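Local structure of putative DNA helicase (Lactobacillus plantarum, 3DMN) at residues V120-N124 / Q125-Q129; Q129-D132 / E133-L136. The protein is of unproven function but is probably a UvrD-like helicase that uses ATP hydrolysis to unwind duplex DNA. All blocks are in the same frame, centred on the assembly; numbering follows the deposited sequence.

Overall arrangement
From the N terminus, the chain passes through strands 36-40, 64-68 and 102-106 of the parallel sheet before strand 118-121 delivers it to contact 1. There 120-124 and 125-129 fold on each other just past the strand, making a tight turn. Contact 2, 129-132 with 133-136, takes up where this ends and forms the entry to helix 134-141. The two neither nest nor cross; they run in series, sharing Gln129, with centres about 10 Å apart. They meet where Tyr128 packs on Leu136 and where Glu133 approaches Asn127 and Tyr128. Together they shape the link from strand 118-121 to helix 134-141, after which the chain returns as strand 147-153.

Contact 1. Residues V120-N124 / Q125-Q129; sequences VWNAN and QENYQ. With ACT (acetate ion), chain B; ACT (acetate ion), chain K; ACT (acetate ion), chain L.
The ring of Tyr128 overlaps the backbone of Ala123, with CD2 of Tyr128 3.7 Å from CA of Ala123 in an oblique approach, while the carbonyl O of Asn122 lies in the ring plane, at the edge. Beyond the ring, the hydroxyl of Tyr128 donates to a water, which in turn donates to Trp121 O at 2.7 Å. The phenol is thus tied to the last residue of strand 118-121.

Asn124 supplies the closest side-chain contact of the turn. With chi1 at 69°, its amide folds back along its own backbone, and Asn127 N donates to Asn124 OD1 at 2.8 Å from a position tilted out of the amide plane. The backbone repeats the closure one residue later, Tyr128 N donating to Asn124 O at 3.0 Å with a bent N-H...O angle of 141°. At the amide's other end, ND2 donates to Val153 O and to a water lying close to Glu126 OE1; bonds at both its ends would hold the amide's rotation.

Three acetates, probably from the crystallisation liquor, mark donors around the turn. One accepts from Gln125 N and Glu126 N, one oxygen to each. Another takes Trp121 NE1 at 2.9 Å almost straight (173°), at the edge of the indole, and also binds Asn122 ND2; that same amide nitrogen gives its second bond to the third acetate.

Residues 125-127 turn with helix-like backbone angles but do not form a regular helix. Ala123 centres an inverse gamma turn, closed by a weak Asn124 N to Asn122 O bond of 2.9 Å. Leu136 and Ile140 of helix 134-141 lie against Tyr128. The whole is a compact turn at the C-terminal end of strand 118-121 in the parallel sheet, consistent with the P-loop NTPase fold of the UvrD-like helicase C-terminal family.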
loop_
_atom_site.group_PDB
_atom_site.type_symbol
_atom_site.label_atom_id
_atom_site.label_comp_id
_atom_site.label_asym_id
_atom_site.label_seq_id
_atom_site.Cartn_x
_atom_site.Cartn_y
_atom_site.Cartn_z
ATOM N N VAL A 120 0.472 0.746 0.470
ATOM C CA VAL A 120 -0.924 1.103 0.691
ATOM C C VAL A 120 -0.958 2.441 1.401
ATOM O O VAL A 120 -0.508 2.575 2.538
ATOM C CB VAL A 120 -1.666 0.028 1.540
ATOM C CG1 VAL A 120 -3.117 0.389 1.676
ATOM C CG2 VAL A 120 -1.505 -1.333 0.871
ATOM N N TRP A 121 -1.558 3.434 0.738
ATOM C CA TRP A 121 -1.567 4.776 1.328
ATOM C C TRP A 121 -2.744 4.970 2.286
ATOM O O TRP A 121 -3.948 4.899 1.919
ATOM C CB TRP A 121 -1.574 5.879 0.231
ATOM C CG TRP A 121 -1.807 7.224 0.797
ATOM C CD1 TRP A 121 -2.900 8.045 0.569
ATOM C CD2 TRP A 121 -0.985 7.903 1.751
ATOM N NE1 TRP A 121 -2.775 9.225 1.298
ATOM C CE2 TRP A 121 -1.618 9.148 2.048
ATOM C CE3 TRP A 121 0.244 7.605 2.364
ATOM C CZ2 TRP A 121 -1.053 10.071 2.926
ATOM C CZ3 TRP A 121 0.791 8.531 3.277
ATOM C CH2 TRP A 121 0.129 9.735 3.536
ATOM N N ASN A 122 -2.372 5.237 3.532
ATOM C CA ASN A 122 -3.328 5.659 4.568
ATOM C C ASN A 122 -4.352 4.582 4.914
ATOM O O ASN A 122 -5.576 4.802 4.856
ATOM C CB ASN A 122 -3.983 7.002 4.288
ATOM C CG ASN A 122 -4.240 7.758 5.595
ATOM O OD1 ASN A 122 -3.958 7.201 6.652
ATOM N ND2 ASN A 122 -4.812 8.974 5.534
ATOM N N ALA A 123 -3.810 3.456 5.333
ATOM C CA ALA A 123 -4.584 2.318 5.823
ATOM C C ALA A 123 -5.016 2.555 7.276
ATOM O O ALA A 123 -4.695 1.738 8.166
ATOM C CB ALA A 123 -3.710 1.039 5.756
ATOM N N ASN A 124 -5.740 3.650 7.500
ATOM C CA ASN A 124 -5.995 4.088 8.856
ATOM C C ASN A 124 -7.440 3.825 9.279
ATOM O O ASN A 124 -8.203 3.140 8.567
ATOM C CB ASN A 124 -5.626 5.567 9.045
ATOM C CG ASN A 124 -6.560 6.506 8.290
ATOM O OD1 ASN A 124 -7.413 6.058 7.527
ATOM N ND2 ASN A 124 -6.400 7.828 8.512
ATOM N N GLN A 125 -7.805 4.311 10.454
ATOM C CA GLN A 125 -9.138 4.034 10.994
ATOM C C GLN A 125 -10.188 4.767 10.169
ATOM O O GLN A 125 -11.236 4.188 9.840
ATOM C CB GLN A 125 -9.133 4.520 12.443
ATOM C CG GLN A 125 -10.356 4.332 13.156
ATOM C CD GLN A 125 -10.155 4.841 14.570
ATOM O OE1 GLN A 125 -9.467 4.207 15.365
ATOM N NE2 GLN A 125 -10.676 6.029 14.851
ATOM N N GLU A 126 -9.915 6.025 9.820
ATOM C CA GLU A 126 -10.931 6.790 9.108
ATOM C C GLU A 126 -11.244 6.167 7.760
ATOM O O GLU A 126 -12.415 6.132 7.341
ATOM C CB GLU A 126 -10.487 8.231 8.914
ATOM C CG GLU A 126 -11.670 9.027 8.388
ATOM C CD GLU A 126 -11.401 10.489 8.324
ATOM O OE1 GLU A 126 -10.330 10.925 8.809
ATOM O OE2 GLU A 126 -12.270 11.188 7.761
ATOM N N ASN A 127 -10.201 5.692 7.085
ATOM C CA ASN A 127 -10.355 5.181 5.723
ATOM C C ASN A 127 -10.866 3.744 5.665
ATOM O O ASN A 127 -11.487 3.333 4.635
ATOM C CB ASN A 127 -9.014 5.270 4.962
ATOM C CG ASN A 127 -8.754 6.672 4.431
ATOM O OD1 ASN A 127 -7.602 7.142 4.423
ATOM N ND2 ASN A 127 -9.796 7.311 3.941
ATOM N N TYR A 128 -10.557 2.952 6.702
ATOM C CA TYR A 128 -10.923 1.553 6.673
ATOM C C TYR A 128 -11.492 1.181 8.024
ATOM O O TYR A 128 -10.834 0.512 8.812
ATOM C CB TYR A 128 -9.688 0.700 6.315
ATOM C CG TYR A 128 -9.179 0.972 4.922
ATOM C CD1 TYR A 128 -9.738 0.318 3.798
ATOM C CD2 TYR A 128 -8.123 1.858 4.703
ATOM C CE1 TYR A 128 -9.273 0.578 2.515
ATOM C CE2 TYR A 128 -7.636 2.135 3.383
ATOM C CZ TYR A 128 -8.216 1.476 2.303
ATOM O OH TYR A 128 -7.736 1.737 1.018
ATOM N N GLN A 129 -12.751 1.596 8.256
ATOM C CA GLN A 129 -13.392 1.477 9.530
ATOM C C GLN A 129 -14.442 0.363 9.516
ATOM O O GLN A 129 -14.683 -0.294 10.524
ATOM C CB GLN A 129 -14.112 2.817 9.826
ATOM C CG GLN A 129 -15.073 2.802 10.974
ATOM C CD GLN A 129 -14.367 3.043 12.279
ATOM O OE1 GLN A 129 -13.932 4.168 12.563
ATOM N NE2 GLN A 129 -14.247 2.003 13.086
HETATM C C ACT B . -7.301 7.650 11.941
HETATM O O ACT B . -6.713 6.571 12.045
HETATM O OXT ACT B . -8.335 7.781 11.263
HETATM C CH3 ACT B . -6.691 8.714 12.625
HETATM C C ACT K . -5.241 10.951 2.533
HETATM O O ACT K . -4.715 11.329 1.402
HETATM O OXT ACT K . -5.724 9.781 2.691
HETATM C CH3 ACT K . -5.296 11.862 3.712
HETATM C C ACT L . -4.940 11.983 7.515
HETATM O O ACT L . -4.409 12.268 6.410
HETATM O OXT ACT L . -5.344 10.816 7.723
HETATM C CH3 ACT L . -5.085 13.034 8.576
HETATM O O HOH W 1 -5.198 2.927 0.515
HETATM O O HOH W 2 -8.055 10.042 7.231
#

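Contact 2. Residues Q129-D132 / E133-L136; sequences QRED and ERQL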
loop_
_atom_site.group_PDB
_atom_site.type_symbol
_atom_site.label_atom_id
_atom_site.label_comp_id
_atom_site.label_asym_id
_atom_site.label_seq_id
_atom_site.Cartn_x
_atom_site.Cartn_y
_atom_site.Cartn_z
ATOM N N GLN A 129 -12.751 1.596 8.256
ATOM C CA GLN A 129 -13.392 1.477 9.530
ATOM C C GLN A 129 -14.442 0.363 9.516
ATOM O O GLN A 129 -14.683 -0.294 10.524
ATOM C CB GLN A 129 -14.112 2.817 9.826
ATOM C CG GLN A 129 -15.073 2.802 10.974
ATOM C CD GLN A 129 -14.367 3.043 12.279
ATOM O OE1 GLN A 129 -13.932 4.168 12.563
ATOM N NE2 GLN A 129 -14.247 2.003 13.086
ATOM N N ARG A 130 -15.048 0.128 8.354
ATOM C CA ARG A 130 -16.244 -0.704 8.307
ATOM C C ARG A 130 -15.916 -2.130 7.954
ATOM O O ARG A 130 -15.027 -2.388 7.143
ATOM C CB ARG A 130 -17.243 -0.156 7.268
ATOM C CG ARG A 130 -17.654 1.256 7.564
ATOM C CD ARG A 130 -18.824 1.661 6.659
ATOM N NE ARG A 130 -20.028 0.880 6.899
ATOM C CZ ARG A 130 -20.887 1.074 7.890
ATOM N NH1 ARG A 130 -20.680 2.056 8.789
ATOM N NH2 ARG A 130 -21.963 0.300 7.978
ATOM N N GLU A 131 -16.683 -3.067 8.527
ATOM C CA GLU A 131 -16.539 -4.464 8.161
ATOM C C GLU A 131 -16.678 -4.669 6.666
ATOM O O GLU A 131 -15.995 -5.529 6.085
ATOM C CB GLU A 131 -17.531 -5.350 8.881
ATOM C CG GLU A 131 -17.210 -5.432 10.370
ATOM C CD GLU A 131 -15.910 -6.192 10.646
ATOM O OE1 GLU A 131 -15.798 -7.365 10.248
ATOM O OE2 GLU A 131 -15.012 -5.579 11.244
ATOM N N ASP A 132 -17.541 -3.875 6.057
ATOM C CA ASP A 132 -17.754 -4.024 4.620
ATOM C C ASP A 132 -16.547 -3.623 3.799
ATOM O O ASP A 132 -16.522 -3.933 2.593
ATOM C CB ASP A 132 -18.993 -3.220 4.174
ATOM C CG ASP A 132 -19.460 -3.626 2.792
ATOM O OD1 ASP A 132 -19.885 -4.798 2.691
ATOM O OD2 ASP A 132 -19.428 -2.780 1.856
ATOM N N GLU A 133 -15.599 -2.896 4.407
ATOM C CA GLU A 133 -14.370 -2.455 3.714
ATOM C C GLU A 133 -13.255 -3.513 3.768
ATOM O O GLU A 133 -12.183 -3.281 3.238
ATOM C CB GLU A 133 -13.881 -1.123 4.296
ATOM C CG GLU A 133 -14.796 -0.009 3.757
ATOM C CD GLU A 133 -14.566 1.332 4.406
ATOM O OE1 GLU A 133 -14.328 1.379 5.636
ATOM O OE2 GLU A 133 -14.660 2.347 3.668
ATOM N N ARG A 134 -13.487 -4.642 4.450
ATOM C CA ARG A 134 -12.433 -5.684 4.492
ATOM C C ARG A 134 -12.089 -6.162 3.080
ATOM O O ARG A 134 -10.893 -6.389 2.749
ATOM C CB ARG A 134 -12.904 -6.873 5.329
ATOM C CG ARG A 134 -12.854 -6.570 6.825
ATOM C CD ARG A 134 -13.233 -7.785 7.637
ATOM N NE ARG A 134 -13.214 -7.403 9.046
ATOM C CZ ARG A 134 -12.115 -7.287 9.786
ATOM N NH1 ARG A 134 -10.914 -7.595 9.268
ATOM N NH2 ARG A 134 -12.233 -6.848 11.046
ATOM N N GLN A 135 -13.111 -6.335 2.237
ATOM C CA GLN A 135 -12.868 -6.882 0.886
ATOM C C GLN A 135 -11.940 -5.928 0.121
ATOM O O GLN A 135 -10.978 -6.351 -0.527
ATOM C CB GLN A 135 -14.187 -7.050 0.137
ATOM C CG GLN A 135 -13.995 -7.557 -1.267
ATOM C CD GLN A 135 -13.340 -8.930 -1.269
ATOM O OE1 GLN A 135 -13.678 -9.787 -0.457
ATOM N NE2 GLN A 135 -12.417 -9.141 -2.189
ATOM N N LEU A 136 -12.230 -4.631 0.214
ATOM C CA LEU A 136 -11.376 -3.616 -0.433
ATOM C C LEU A 136 -9.933 -3.657 0.076
ATOM O O LEU A 136 -8.993 -3.709 -0.727
ATOM C CB LEU A 136 -11.982 -2.223 -0.204
ATOM C CG LEU A 136 -11.112 -1.085 -0.733
ATOM C CD1 LEU A 136 -11.050 -1.112 -2.241
ATOM C CD2 LEU A 136 -11.677 0.267 -0.253
HETATM O O HOH W 3 -15.755 -6.969 3.432
HETATM O O HOH W 4 -14.965 -3.529 0.334
#
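Arg134 runs alongside Glu131, the two side chains pointing the same way, and its contacts can be traced outward. CB and CG of Arg134 rest near the carbonyl O of Glu131, CG at 3.4 Å, and that carbonyl also accepts Arg134 N. CD comes next to Glu131 OE1. NE then donates to Glu131 OE1 at 2.9 Å and NH2 to Glu131 OE2 at 3.1 Å, a side-on salt bridge with one nitrogen for each oxygen. The arginine is extended from CG to NE, whereas Glu131 folds back at chi2 (-68°) to meet it. The grip is not coplanar: the two planes are 52° apart, and NE reaches OE1 from above the carboxylate, while NH2 finds the syn lone pair of OE2. NH1 turns to the carbonyls of Leu159 and Ile18, so the guanidinium is held at three nitrogens. A leucine in place of Arg134 would probably leave the Glu131 carboxylate without its mate and the Leu159 and Ile18 carbonyls without this donor.

A different carboxylate, that of Glu133, closes the preceding turn. Glu133 OE1 accepts Gln129 N and Arg130 N, each at 3.1 Å and from opposite faces of its plane, while Glu133 N donates to Arg130 O at 2.8 Å.

Waters bridge Glu131 O to Gln135 N and Asp132 O to Leu136 N, standing where direct helical bonds would run. This largely exposed segment leads into helix 134-141, which follows strand 118-121 and precedes strand 147-153; Leu136 faces Tyr128 of the incoming loop, and Arg134 reaches across to the loops around Ile18 and Leu159.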